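Local coordinates for protein citrinin polyketide synthase (PDB 5MPT) that builds the polyketide precursor of the mycotoxin citrinin from malonyl-CoA units, this chain being its C-methyltransferase domain, held here with S-adenosylhomocysteine, at residues 50-55 / 323-328; 77-82 / 91-96; 187-192 / 375-380; 219-224 / 252-257. All coordinates share one frame; numbering follows the deposited sequence.

Contact 1: 50-55 / 323-328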
loop_
_atom_site.group_PDB
_atom_site.type_symbol
_atom_site.label_atom_id
_atom_site.label_comp_id
_atom_site.label_asym_id
_atom_site.label_seq_id
_atom_site.Cartn_x
_atom_site.Cartn_y
_atom_site.Cartn_z
ATOM N N GLU A 50 17.352 -5.533 7.434
ATOM C CA GLU A 50 18.780 -5.368 7.696
ATOM C C GLU A 50 19.364 -4.209 6.894
ATOM O O GLU A 50 20.209 -3.454 7.392
ATOM C CB GLU A 50 19.500 -6.666 7.375
ATOM C CG GLU A 50 21.016 -6.582 7.471
ATOM C CD GLU A 50 21.660 -7.906 7.178
ATOM O OE1 GLU A 50 21.687 -8.317 5.994
ATOM O OE2 GLU A 50 22.099 -8.552 8.145
ATOM N N LEU A 51 18.987 -4.104 5.626
ATOM C CA LEU A 51 19.459 -3.008 4.792
ATOM C C LEU A 51 18.964 -1.664 5.322
ATOM O O LEU A 51 19.719 -0.689 5.360
ATOM C CB LEU A 51 19.009 -3.240 3.352
ATOM C CG LEU A 51 19.299 -2.211 2.261
ATOM C CD1 LEU A 51 20.819 -2.014 2.113
ATOM C CD2 LEU A 51 18.659 -2.651 0.948
ATOM N N CYS A 52 17.703 -1.587 5.756
ATOM C CA CYS A 52 17.220 -0.340 6.342
ATOM C C CYS A 52 18.047 0.049 7.563
ATOM O O CYS A 52 18.449 1.219 7.732
ATOM C CB CYS A 52 15.759 -0.455 6.751
ATOM S SG CYS A 52 14.547 -0.724 5.433
ATOM N N VAL A 53 18.255 -0.913 8.457
ATOM C CA VAL A 53 19.000 -0.639 9.678
ATOM C C VAL A 53 20.396 -0.156 9.338
ATOM O O VAL A 53 20.883 0.806 9.924
ATOM C CB VAL A 53 19.020 -1.889 10.574
ATOM C CG1 VAL A 53 20.024 -1.712 11.731
ATOM C CG2 VAL A 53 17.598 -2.164 11.087
ATOM N N ALA A 54 21.059 -0.806 8.378
ATOM C CA ALA A 54 22.401 -0.376 7.992
ATOM C C ALA A 54 22.386 1.045 7.458
ATOM O O ALA A 54 23.270 1.850 7.776
ATOM C CB ALA A 54 22.981 -1.321 6.944
ATOM N N HIS A 55 21.382 1.379 6.656
ATOM C CA HIS A 55 21.251 2.747 6.168
ATOM C C HIS A 55 21.035 3.727 7.312
ATOM O O HIS A 55 21.562 4.843 7.298
ATOM C CB HIS A 55 20.085 2.852 5.204
ATOM C CG HIS A 55 20.368 2.398 3.814
ATOM N ND1 HIS A 55 21.360 2.934 3.032
ATOM C CD2 HIS A 55 19.741 1.478 3.044
ATOM C CE1 HIS A 55 21.336 2.374 1.838
ATOM N NE2 HIS A 55 20.355 1.486 1.819
ATOM N N VAL A 323 8.731 -0.516 4.174
ATOM C CA VAL A 323 7.646 0.390 3.803
ATOM C C VAL A 323 7.656 1.628 4.696
ATOM O O VAL A 323 7.627 2.773 4.216
ATOM C CB VAL A 323 6.293 -0.345 3.876
ATOM C CG1 VAL A 323 5.132 0.598 3.567
ATOM C CG2 VAL A 323 6.305 -1.566 2.935
ATOM N N ASP A 324 7.656 1.423 6.013
ATOM C CA ASP A 324 7.796 2.557 6.925
ATOM C C ASP A 324 9.056 3.361 6.642
ATOM O O ASP A 324 9.046 4.591 6.688
ATOM C CB ASP A 324 7.806 2.077 8.370
ATOM C CG ASP A 324 6.418 1.828 8.888
ATOM O OD1 ASP A 324 5.584 2.726 8.682
ATOM O OD2 ASP A 324 6.171 0.763 9.494
ATOM N N PHE A 325 10.168 2.684 6.391
ATOM C CA PHE A 325 11.452 3.367 6.256
ATOM C C PHE A 325 11.434 4.355 5.101
ATOM O O PHE A 325 12.018 5.443 5.188
ATOM C CB PHE A 325 12.543 2.330 6.047
ATOM C CG PHE A 325 13.920 2.905 5.875
ATOM C CD1 PHE A 325 14.507 3.669 6.871
ATOM C CD2 PHE A 325 14.645 2.686 4.710
ATOM C CE1 PHE A 325 15.777 4.178 6.706
ATOM C CE2 PHE A 325 15.924 3.191 4.551
ATOM C CZ PHE A 325 16.466 3.971 5.541
ATOM N N ILE A 326 10.764 3.993 4.010
ATOM C CA ILE A 326 10.691 4.841 2.825
ATOM C C ILE A 326 9.539 5.812 2.922
ATOM O O ILE A 326 9.719 7.019 2.779
ATOM C CB ILE A 326 10.514 4.003 1.557
ATOM C CG1 ILE A 326 11.692 3.049 1.411
ATOM C CG2 ILE A 326 10.344 4.910 0.330
ATOM C CD1 ILE A 326 11.519 1.985 0.357
ATOM N N PHE A 327 8.331 5.276 3.046
ATOM C CA PHE A 327 7.160 6.130 2.990
ATOM C C PHE A 327 7.033 7.004 4.213
ATOM O O PHE A 327 6.419 8.078 4.132
ATOM C CB PHE A 327 5.913 5.272 2.794
ATOM C CG PHE A 327 5.809 4.693 1.415
ATOM C CD1 PHE A 327 6.386 3.481 1.105
ATOM C CD2 PHE A 327 5.092 5.359 0.431
ATOM C CE1 PHE A 327 6.301 2.951 -0.178
ATOM C CE2 PHE A 327 4.976 4.819 -0.850
ATOM C CZ PHE A 327 5.578 3.629 -1.152
ATOM N N GLY A 328 7.658 6.618 5.325
ATOM C CA GLY A 328 7.593 7.450 6.493
ATOM C C GLY A 328 8.257 8.794 6.308
ATOM O O GLY A 328 8.006 9.703 7.104
#

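Contact 2: 77-82 / 91-96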
loop_
_atom_site.group_PDB
_atom_site.type_symbol
_atom_site.label_atom_id
_atom_site.label_comp_id
_atom_site.label_asym_id
_atom_site.label_seq_id
_atom_site.Cartn_x
_atom_site.Cartn_y
_atom_site.Cartn_z
ATOM N N GLU A 77 23.215 10.574 22.088
ATOM C CA GLU A 77 22.346 11.722 21.914
ATOM C C GLU A 77 21.430 11.520 20.716
ATOM O O GLU A 77 21.767 10.820 19.756
ATOM C CB GLU A 77 23.176 12.996 21.743
ATOM C CG GLU A 77 24.056 13.304 22.953
ATOM C CD GLU A 77 23.240 13.483 24.224
ATOM O OE1 GLU A 77 22.305 14.309 24.206
ATOM O OE2 GLU A 77 23.513 12.788 25.229
ATOM N N ARG A 78 20.241 12.102 20.799
ATOM C CA ARG A 78 19.321 12.050 19.678
ATOM C C ARG A 78 19.939 12.755 18.481
ATOM O O ARG A 78 20.584 13.796 18.624
ATOM C CB ARG A 78 17.988 12.705 20.062
ATOM C CG ARG A 78 16.792 12.181 19.338
ATOM C CD ARG A 78 15.495 12.543 20.055
ATOM N NE ARG A 78 14.335 11.960 19.374
ATOM C CZ ARG A 78 13.890 10.718 19.554
ATOM N NH1 ARG A 78 12.832 10.290 18.872
ATOM N NH2 ARG A 78 14.492 9.901 20.411
ATOM N N VAL A 79 19.721 12.210 17.290
ATOM C CA VAL A 79 20.216 12.848 16.074
ATOM C C VAL A 79 19.339 14.048 15.721
ATOM O O VAL A 79 18.181 14.103 16.145
ATOM C CB VAL A 79 20.281 11.856 14.907
ATOM C CG1 VAL A 79 21.357 10.801 15.203
ATOM C CG2 VAL A 79 18.960 11.211 14.664
ATOM N N PRO A 80 19.852 15.020 14.967
ATOM C CA PRO A 80 19.011 16.133 14.509
ATOM C C PRO A 80 18.069 15.731 13.389
ATOM O O PRO A 80 18.373 14.854 12.574
ATOM C CB PRO A 80 20.034 17.157 14.011
ATOM C CG PRO A 80 21.246 16.338 13.656
ATOM C CD PRO A 80 21.278 15.235 14.649
ATOM N N TYR A 81 16.928 16.417 13.340
ATOM C CA TYR A 81 15.956 16.178 12.283
ATOM C C TYR A 81 14.876 17.234 12.392
ATOM O O TYR A 81 14.712 17.880 13.437
ATOM C CB TYR A 81 15.347 14.764 12.352
ATOM C CG TYR A 81 14.738 14.407 13.686
ATOM C CD1 TYR A 81 13.446 14.782 14.004
ATOM C CD2 TYR A 81 15.439 13.647 14.599
ATOM C CE1 TYR A 81 12.891 14.451 15.235
ATOM C CE2 TYR A 81 14.900 13.313 15.823
ATOM C CZ TYR A 81 13.626 13.718 16.135
ATOM O OH TYR A 81 13.121 13.358 17.362
ATOM N N LEU A 82 14.164 17.410 11.285
ATOM C CA LEU A 82 13.096 18.397 11.206
ATOM C C LEU A 82 11.944 18.008 12.125
ATOM O O LEU A 82 11.629 16.828 12.248
ATOM C CB LEU A 82 12.571 18.507 9.785
ATOM C CG LEU A 82 13.436 19.187 8.731
ATOM C CD1 LEU A 82 12.864 18.909 7.351
ATOM C CD2 LEU A 82 13.537 20.687 8.972
ATOM N N LEU A 91 9.651 5.925 15.216
ATOM C CA LEU A 91 9.584 4.613 14.567
ATOM C C LEU A 91 10.979 4.137 14.165
ATOM O O LEU A 91 11.314 2.959 14.333
ATOM C CB LEU A 91 8.669 4.690 13.352
ATOM C CG LEU A 91 8.225 3.450 12.581
ATOM C CD1 LEU A 91 6.880 3.777 11.924
ATOM C CD2 LEU A 91 9.250 3.062 11.532
ATOM N N ILE A 92 11.815 5.057 13.668
ATOM C CA ILE A 92 13.195 4.730 13.285
ATOM C C ILE A 92 13.991 4.230 14.486
ATOM O O ILE A 92 14.746 3.245 14.394
ATOM C CB ILE A 92 13.857 5.960 12.638
ATOM C CG1 ILE A 92 13.249 6.228 11.252
ATOM C CG2 ILE A 92 15.389 5.760 12.536
ATOM C CD1 ILE A 92 13.476 5.068 10.240
ATOM N N TYR A 93 13.915 4.955 15.607
ATOM C CA TYR A 93 14.607 4.494 16.804
ATOM C C TYR A 93 14.046 3.164 17.265
ATOM O O TYR A 93 14.779 2.314 17.787
ATOM C CB TYR A 93 14.507 5.527 17.922
ATOM C CG TYR A 93 15.568 6.573 17.831
ATOM C CD1 TYR A 93 16.842 6.315 18.302
ATOM C CD2 TYR A 93 15.315 7.806 17.265
ATOM C CE1 TYR A 93 17.821 7.247 18.209
ATOM C CE2 TYR A 93 16.285 8.741 17.168
ATOM C CZ TYR A 93 17.543 8.463 17.640
ATOM O OH TYR A 93 18.522 9.416 17.548
ATOM N N GLY A 94 12.739 2.996 17.131
ATOM C CA GLY A 94 12.143 1.700 17.397
ATOM C C GLY A 94 12.770 0.596 16.575
ATOM O O GLY A 94 13.027 -0.500 17.084
ATOM N N LEU A 95 12.999 0.848 15.286
ATOM C CA LEU A 95 13.606 -0.200 14.472
ATOM C C LEU A 95 15.007 -0.519 14.973
ATOM O O LEU A 95 15.404 -1.686 15.034
ATOM C CB LEU A 95 13.657 0.193 12.996
ATOM C CG LEU A 95 12.372 0.417 12.212
ATOM C CD1 LEU A 95 12.770 0.763 10.782
ATOM C CD2 LEU A 95 11.415 -0.791 12.260
ATOM N N LEU A 96 15.774 0.508 15.341
ATOM C CA LEU A 96 17.119 0.253 15.840
ATOM C C LEU A 96 17.069 -0.561 17.122
ATOM O O LEU A 96 17.937 -1.411 17.364
ATOM C CB LEU A 96 17.856 1.570 16.070
ATOM C CG LEU A 96 18.306 2.323 14.824
ATOM C CD1 LEU A 96 18.924 3.645 15.269
ATOM C CD2 LEU A 96 19.316 1.535 14.030
HETATM O O HOH W 1 21.033 8.648 18.684
#

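Contact 3: 187-192 / 375-380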
loop_
_atom_site.group_PDB
_atom_site.type_symbol
_atom_site.label_atom_id
_atom_site.label_comp_id
_atom_site.label_asym_id
_atom_site.label_seq_id
_atom_site.Cartn_x
_atom_site.Cartn_y
_atom_site.Cartn_z
ATOM N N ILE A 187 -3.366 -8.153 -6.174
ATOM C CA ILE A 187 -3.965 -7.666 -7.412
ATOM C C ILE A 187 -4.390 -8.840 -8.273
ATOM O O ILE A 187 -5.489 -8.862 -8.828
ATOM C CB ILE A 187 -2.982 -6.735 -8.153
ATOM C CG1 ILE A 187 -2.661 -5.494 -7.300
ATOM C CG2 ILE A 187 -3.575 -6.316 -9.495
ATOM C CD1 ILE A 187 -1.573 -4.551 -7.903
ATOM N N GLN A 188 -3.522 -9.848 -8.386
ATOM C CA GLN A 188 -3.886 -11.040 -9.133
ATOM C C GLN A 188 -5.084 -11.720 -8.497
ATOM O O GLN A 188 -5.963 -12.209 -9.196
ATOM C CB GLN A 188 -2.672 -11.974 -9.199
ATOM C CG GLN A 188 -2.821 -13.124 -10.144
ATOM C CD GLN A 188 -2.663 -12.727 -11.600
ATOM O OE1 GLN A 188 -1.649 -12.135 -11.986
ATOM N NE2 GLN A 188 -3.676 -13.051 -12.423
ATOM N N GLN A 189 -5.137 -11.763 -7.173
ATOM C CA GLN A 189 -6.279 -12.365 -6.496
ATOM C C GLN A 189 -7.558 -11.568 -6.755
ATOM O O GLN A 189 -8.638 -12.140 -6.931
ATOM C CB GLN A 189 -5.967 -12.472 -5.003
ATOM C CG GLN A 189 -7.060 -13.157 -4.227
ATOM C CD GLN A 189 -6.758 -13.203 -2.753
ATOM O OE1 GLN A 189 -6.078 -12.335 -2.239
ATOM N NE2 GLN A 189 -7.271 -14.218 -2.056
ATOM N N ALA A 190 -7.444 -10.247 -6.826
ATOM C CA ALA A 190 -8.601 -9.440 -7.149
ATOM C C ALA A 190 -9.075 -9.704 -8.565
ATOM O O ALA A 190 -10.288 -9.699 -8.811
ATOM C CB ALA A 190 -8.281 -7.948 -6.926
ATOM N N GLU A 191 -8.154 -9.907 -9.514
ATOM C CA GLU A 191 -8.563 -10.333 -10.857
ATOM C C GLU A 191 -9.422 -11.591 -10.805
ATOM O O GLU A 191 -10.455 -11.671 -11.463
ATOM C CB GLU A 191 -7.361 -10.580 -11.756
ATOM C CG GLU A 191 -6.483 -9.366 -12.005
ATOM C CD GLU A 191 -5.268 -9.750 -12.826
ATOM O OE1 GLU A 191 -4.136 -9.579 -12.311
ATOM O OE2 GLU A 191 -5.454 -10.252 -13.964
ATOM N N PHE A 192 -8.978 -12.607 -10.064
ATOM C CA PHE A 192 -9.716 -13.861 -9.958
ATOM C C PHE A 192 -11.104 -13.638 -9.365
ATOM O O PHE A 192 -12.122 -14.141 -9.883
ATOM C CB PHE A 192 -8.871 -14.850 -9.126
ATOM C CG PHE A 192 -9.529 -16.156 -8.886
ATOM C CD1 PHE A 192 -10.065 -16.892 -9.940
ATOM C CD2 PHE A 192 -9.614 -16.665 -7.597
ATOM C CE1 PHE A 192 -10.621 -18.152 -9.701
ATOM C CE2 PHE A 192 -10.210 -17.899 -7.350
ATOM C CZ PHE A 192 -10.706 -18.642 -8.400
ATOM N N GLN A 375 -0.931 -7.933 3.665
ATOM C CA GLN A 375 -1.991 -7.206 2.989
ATOM C C GLN A 375 -3.207 -8.092 2.904
ATOM O O GLN A 375 -3.124 -9.318 2.958
ATOM C CB GLN A 375 -1.608 -6.775 1.574
ATOM C CG GLN A 375 -0.218 -6.153 1.513
ATOM C CD GLN A 375 -0.149 -5.021 0.547
ATOM O OE1 GLN A 375 -0.783 -3.980 0.758
ATOM N NE2 GLN A 375 0.582 -5.190 -0.524
ATOM N N ARG A 376 -4.343 -7.439 2.716
ATOM C CA ARG A 376 -5.603 -8.122 2.544
ATOM C C ARG A 376 -6.417 -7.413 1.484
ATOM O O ARG A 376 -6.354 -6.186 1.343
ATOM C CB ARG A 376 -6.398 -8.164 3.836
ATOM C CG ARG A 376 -5.713 -8.882 4.941
ATOM C CD ARG A 376 -6.635 -9.103 6.102
ATOM N NE ARG A 376 -5.874 -9.449 7.281
ATOM C CZ ARG A 376 -5.519 -10.682 7.632
ATOM N NH1 ARG A 376 -5.884 -11.749 6.902
ATOM N NH2 ARG A 376 -4.775 -10.842 8.730
ATOM N N LEU A 377 -7.217 -8.193 0.751
ATOM C CA LEU A 377 -8.411 -7.644 0.140
ATOM C C LEU A 377 -9.501 -7.599 1.201
ATOM O O LEU A 377 -9.755 -8.581 1.902
ATOM C CB LEU A 377 -8.888 -8.462 -1.052
ATOM C CG LEU A 377 -7.972 -8.620 -2.268
ATOM C CD1 LEU A 377 -8.591 -9.606 -3.278
ATOM C CD2 LEU A 377 -7.686 -7.277 -2.881
ATOM N N ILE A 378 -10.134 -6.452 1.322
ATOM C CA ILE A 378 -11.198 -6.216 2.288
ATOM C C ILE A 378 -12.384 -5.765 1.464
ATOM O O ILE A 378 -12.326 -4.735 0.775
ATOM C CB ILE A 378 -10.827 -5.161 3.349
ATOM C CG1 ILE A 378 -9.532 -5.529 4.068
ATOM C CG2 ILE A 378 -11.944 -5.006 4.377
ATOM C CD1 ILE A 378 -8.979 -4.380 4.929
ATOM N N ILE A 379 -13.422 -6.576 1.455
ATOM C CA ILE A 379 -14.635 -6.255 0.711
ATOM C C ILE A 379 -15.681 -5.736 1.679
ATOM O O ILE A 379 -15.799 -6.228 2.816
ATOM C CB ILE A 379 -15.136 -7.485 -0.090
ATOM C CG1 ILE A 379 -16.235 -7.051 -1.054
ATOM C CG2 ILE A 379 -15.654 -8.613 0.838
ATOM C CD1 ILE A 379 -16.597 -8.152 -2.069
ATOM N N ALA A 380 -16.450 -4.738 1.226
ATOM C CA ALA A 380 -17.461 -4.081 2.047
ATOM C C ALA A 380 -18.678 -3.783 1.173
ATOM O O ALA A 380 -18.592 -3.014 0.211
ATOM C CB ALA A 380 -16.896 -2.821 2.684
#

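Contact 4: 219-224 / 252-257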
loop_
_atom_site.group_PDB
_atom_site.type_symbol
_atom_site.label_atom_id
_atom_site.label_comp_id
_atom_site.label_asym_id
_atom_site.label_seq_id
_atom_site.Cartn_x
_atom_site.Cartn_y
_atom_site.Cartn_z
ATOM N N GLY A 219 -0.955 0.425 -10.859
ATOM C CA GLY A 219 -0.448 -0.888 -10.504
ATOM C C GLY A 219 -1.545 -1.927 -10.511
ATOM O O GLY A 219 -1.319 -3.090 -10.876
ATOM N N THR A 220 -2.742 -1.522 -10.125
ATOM C CA THR A 220 -3.924 -2.346 -10.242
ATOM C C THR A 220 -4.558 -2.179 -11.611
ATOM O O THR A 220 -4.966 -3.164 -12.232
ATOM C CB THR A 220 -4.916 -1.970 -9.139
ATOM O OG1 THR A 220 -4.309 -2.194 -7.858
ATOM C CG2 THR A 220 -6.200 -2.792 -9.254
ATOM N N THR A 221 -4.625 -0.941 -12.083
ATOM C CA THR A 221 -5.291 -0.638 -13.340
ATOM C C THR A 221 -4.726 -1.458 -14.487
ATOM O O THR A 221 -5.482 -1.926 -15.349
ATOM C CB THR A 221 -5.150 0.852 -13.640
ATOM O OG1 THR A 221 -5.218 1.591 -12.411
ATOM C CG2 THR A 221 -6.235 1.310 -14.594
ATOM N N VAL A 222 -3.407 -1.636 -14.528
ATOM C CA VAL A 222 -2.794 -2.320 -15.662
ATOM C C VAL A 222 -3.244 -3.772 -15.765
ATOM O O VAL A 222 -3.168 -4.356 -16.846
ATOM C CB VAL A 222 -1.253 -2.233 -15.621
ATOM C CG1 VAL A 222 -0.665 -2.976 -14.413
ATOM C CG2 VAL A 222 -0.667 -2.782 -16.903
ATOM N N LYS A 223 -3.696 -4.383 -14.664
ATOM C CA LYS A 223 -4.275 -5.716 -14.716
ATOM C C LYS A 223 -5.777 -5.719 -14.967
ATOM O O LYS A 223 -6.284 -6.645 -15.618
ATOM C CB LYS A 223 -3.989 -6.450 -13.408
ATOM C CG LYS A 223 -2.493 -6.597 -13.099
ATOM C CD LYS A 223 -1.696 -7.225 -14.236
ATOM C CE LYS A 223 -2.059 -8.670 -14.413
ATOM N NZ LYS A 223 -1.645 -9.451 -13.209
ATOM N N MET A 224 -6.507 -4.722 -14.462
ATOM C CA MET A 224 -7.960 -4.755 -14.571
ATOM C C MET A 224 -8.413 -4.553 -16.011
ATOM O O MET A 224 -9.393 -5.168 -16.455
ATOM C CB MET A 224 -8.561 -3.692 -13.663
ATOM C CG MET A 224 -8.320 -3.938 -12.186
ATOM S SD MET A 224 -9.040 -5.488 -11.647
ATOM C CE MET A 224 -7.892 -6.114 -10.440
ATOM N N LYS A 252 -3.250 8.801 -21.468
ATOM C CA LYS A 252 -2.464 8.424 -22.638
ATOM C C LYS A 252 -2.177 6.927 -22.635
ATOM O O LYS A 252 -2.521 6.210 -23.583
ATOM C CB LYS A 252 -1.156 9.222 -22.672
ATOM C CG LYS A 252 -1.320 10.748 -22.722
ATOM C CD LYS A 252 0.041 11.458 -22.664
ATOM C CE LYS A 252 -0.086 12.965 -22.454
ATOM N NZ LYS A 252 1.240 13.616 -22.220
ATOM N N ARG A 253 -1.556 6.437 -21.559
ATOM C CA ARG A 253 -1.185 5.026 -21.457
ATOM C C ARG A 253 -2.354 4.097 -21.779
ATOM O O ARG A 253 -2.205 3.136 -22.545
ATOM C CB ARG A 253 -0.660 4.751 -20.051
ATOM C CG ARG A 253 -0.230 3.332 -19.764
ATOM C CD ARG A 253 0.179 3.223 -18.309
ATOM N NE ARG A 253 0.768 1.935 -17.980
ATOM C CZ ARG A 253 1.079 1.556 -16.746
ATOM N NH1 ARG A 253 0.844 2.362 -15.725
ATOM N NH2 ARG A 253 1.606 0.363 -16.528
ATOM N N PHE A 254 -3.525 4.359 -21.193
ATOM C CA PHE A 254 -4.643 3.424 -21.246
ATOM C C PHE A 254 -5.694 3.815 -22.284
ATOM O O PHE A 254 -6.830 3.325 -22.225
ATOM C CB PHE A 254 -5.268 3.299 -19.857
ATOM C CG PHE A 254 -4.338 2.717 -18.818
ATOM C CD1 PHE A 254 -3.677 1.506 -19.045
ATOM C CD2 PHE A 254 -4.128 3.368 -17.620
ATOM C CE1 PHE A 254 -2.825 0.967 -18.090
ATOM C CE2 PHE A 254 -3.277 2.832 -16.665
ATOM C CZ PHE A 254 -2.626 1.626 -16.906
ATOM N N LYS A 255 -5.328 4.665 -23.246
ATOM C CA LYS A 255 -6.260 5.069 -24.296
ATOM C C LYS A 255 -6.756 3.870 -25.088
ATOM O O LYS A 255 -7.910 3.844 -25.528
ATOM C CB LYS A 255 -5.584 6.068 -25.230
ATOM C CG LYS A 255 -6.502 6.649 -26.281
ATOM C CD LYS A 255 -5.721 7.439 -27.313
ATOM C CE LYS A 255 -6.638 7.985 -28.395
ATOM N NZ LYS A 255 -7.679 8.891 -27.838
ATOM N N LYS A 256 -5.889 2.882 -25.302
ATOM C CA LYS A 256 -6.216 1.644 -26.000
ATOM C C LYS A 256 -7.627 1.166 -25.698
ATOM O O LYS A 256 -8.316 0.650 -26.583
ATOM C CB LYS A 256 -5.214 0.551 -25.610
ATOM C CG LYS A 256 -5.539 -0.842 -26.126
ATOM C CD LYS A 256 -4.529 -1.863 -25.633
ATOM C CE LYS A 256 -4.793 -3.244 -26.228
ATOM N NZ LYS A 256 -3.754 -4.247 -25.845
ATOM N N TYR A 257 -8.062 1.319 -24.454
ATOM C CA TYR A 257 -9.301 0.700 -24.016
ATOM C C TYR A 257 -10.450 1.696 -24.147
ATOM O O TYR A 257 -10.373 2.794 -23.576
ATOM C CB TYR A 257 -9.160 0.210 -22.584
ATOM C CG TYR A 257 -7.970 -0.705 -22.377
ATOM C CD1 TYR A 257 -8.075 -2.076 -22.585
ATOM C CD2 TYR A 257 -6.746 -0.200 -21.981
ATOM C CE1 TYR A 257 -7.003 -2.910 -22.403
ATOM C CE2 TYR A 257 -5.655 -1.044 -21.791
ATOM C CZ TYR A 257 -5.792 -2.394 -22.005
ATOM O OH TYR A 257 -4.719 -3.249 -21.822
#

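Contact 1: 50-55 / 323-328
F325 reaches from helix 321-327 to the flank of C52 on helix 40-62. CB meets the sulfur first, F325 CB lying 3.7 Å from C52 SG. At the ring the same sulfur comes closer, with C52 SG 3.5 Å from F325 CD2. It sits obliquely, 43° off the ring normal, so the Cys sulfur-aromatic contact is made near the CB end of the ring and not above its middle. The methylene does stand over the face: C52 CB is 4.1 Å from the F325 ring centroid and 19° off the normal, a CH-pi contact. At the far end, F325 CZ meets H55 CB at 3.8 Å, one helical turn further along. With CG anti to the backbone N (chi1 179°), the ring extends toward helix 40-62 and spans both C52 and H55. H55 NE2 is hydrogen-bonded to S143 OG of helix 136-146. F149 stacks on the F325 ring, and I92 of helix 86-98 also packs against this side chain. No hydrogen bond joins the two segments; this buried helix-to-helix packing joins helix 40-62, in the helix-turn-helix family part of the C-methyltransferase domain, to helix 321-327, which follows strand 309-316 of the Rossmann-like sheet.

Contact 2: 77-82 / 91-96
Y93 projects from helix 86-98 to the loop 77-82, where its hydroxyl takes a backbone hydrogen bond: V79 N donates to Y93 OH at 3.1 Å, with an N-H...O angle of 163°. This direct bond is the firm link. A water in the plane of the ring, at its edge, lies 2.9 Å from Y93 OH and may bridge to E77 O, though its distance to that carbonyl is unusually short. V79 CG2 also packs on the phenol, 4.3 Å from Y93 CZ.

The second grip comes over the ring. The guanidinium of R78 lies over one face of Y93, its plane tilted 22° from the ring, with NH2 offset toward the rim: R78 NH2 is 3.9 Å from Y93 CE2, while that ring atom lies over the centre of the guanidinium. The R78 chain, extended from CG to NE, carries the group there. Its rotation is set by a further bond, since R78 NE donates to Y81 OH at 2.7 Å, only 6° out of the guanidinium plane. Y81 OH is in turn hydrogen-bonded to E86, at the start of helix 86-98.

Beyond this shell, the Y93 ring packs against both F60 of helix 40-62, at a steep tilt, and I102 and I104 of strand 102-105; F60 also touches V79. The loop leads from strand 75-76 of the same small antiparallel sheet into helix 86-98.

Contact 3: 187-192 / 375-380
L377 pushes its CD1 methyl into the surface of helix 181-198, overlapping the side chain of Q189 and the backbone of A190. The closest approach is to the main chain, L377 CD1 lying 3.8 Å from A190 N. Both branches of the leucine then share one methyl: A190 CB is 4.0 Å from L377 CD1 and 4.1 Å from L377 CD2, so the small alanine fits against the fork. CG of L377 stands anti to its carbonyl carbon (chi1 -61°), with CD1 carried on in an extended line (chi2 174°) toward the helix.

Strand 375-381 runs antiparallel between strands 309-316 and 361-364 in the seven-stranded mixed sheet, whose 3-2-1-4-5-7-6 order is that of the Rossmann-like class I methyltransferases. Helix 181-198 lies against a face of this sheet. L377 makes the apolar part of the contact, while Q375 of the same strand bonds through NE2 to I182 O and N183 OD1 at the start of the helix.

Q189 passes alongside L377, the two side chains running in opposite directions. Its extended chain brings Q189 OE1 to 3.9 Å from L377 CD1, a van der Waals contact with a methyl that cannot donate a conventional hydrogen bond; this buried oxygen has no polar partner in the model. The amide nitrogen is better served, Q189 NE2 donating to A24 O and T28 OG1. A190 and E191 also pack on M224 of helix 221-231.

Contact 4: 219-224 / 252-257
T220 O accepts two backbone N-H groups, from K223 N at 3.0 Å and from M224 N at 3.1 Å, and this shared acceptor lies at the turn that leads into helix 221-231 and faces F254. Just before it, G219 N is hydrogen-bonded to a carboxylate oxygen of the bound S-adenosylhomocysteine, so the turn follows directly from the ligand pocket.

F254 comes to this turn from the end of helix 244-253, where it is the first residue to leave helical angles. Its ring straddles T221 and V222: F254 CE2 is 3.9 Å from T221 CG2, and F254 CE1 is 4.1 Å from V222 CA, both approaches oblique to the ring. In T221 the methyl stands anti to the backbone N and takes the apolar side, while OG1 is hydrogen-bonded to E212.

R253 closes the outer edge. Its chain, extended from CG to NE, carries the guanidinium past the ring, so that R253 CD lies 3.5 Å above one face of F254, toward the rim. At the tip R253 NH2 touches V222 CG2 at 3.9 Å, and NH1 makes a weak hydrogen bond to T217 O.

Strand 235-241 packs against both T221 and F254: M239 touches the two of them and Y237 touches T221. L225 extends the F254 contact along helix 221-231, whose opening turn is thereby packed on the strand and on the end of helix 244-253.

In the fold
Contacts 1 and 2 form one cluster and contacts 3 and 4 another, lying on opposite sides of the chain's centre. Contact 2 is nested within the loop closed by contact 1, their centres 12 Å apart, and they touch where D324 CB meets L91 CD2 at 3.6 Å. Contact 4 is nested within the loop of contact 3; their centres are 18 Å apart, and a 2.7 Å salt bridge from K223 NZ to E191 OE1 joins them. This pair lies near the methyl-transfer site: the L377 side chain is about 8 Å from that of catalytic E315 and about 11 Å from S-adenosylhomocysteine, the T221 side chain about 6 Å from the ligand. Contacts 1 and 2 lie away from the catalytic residues and ligand pocket.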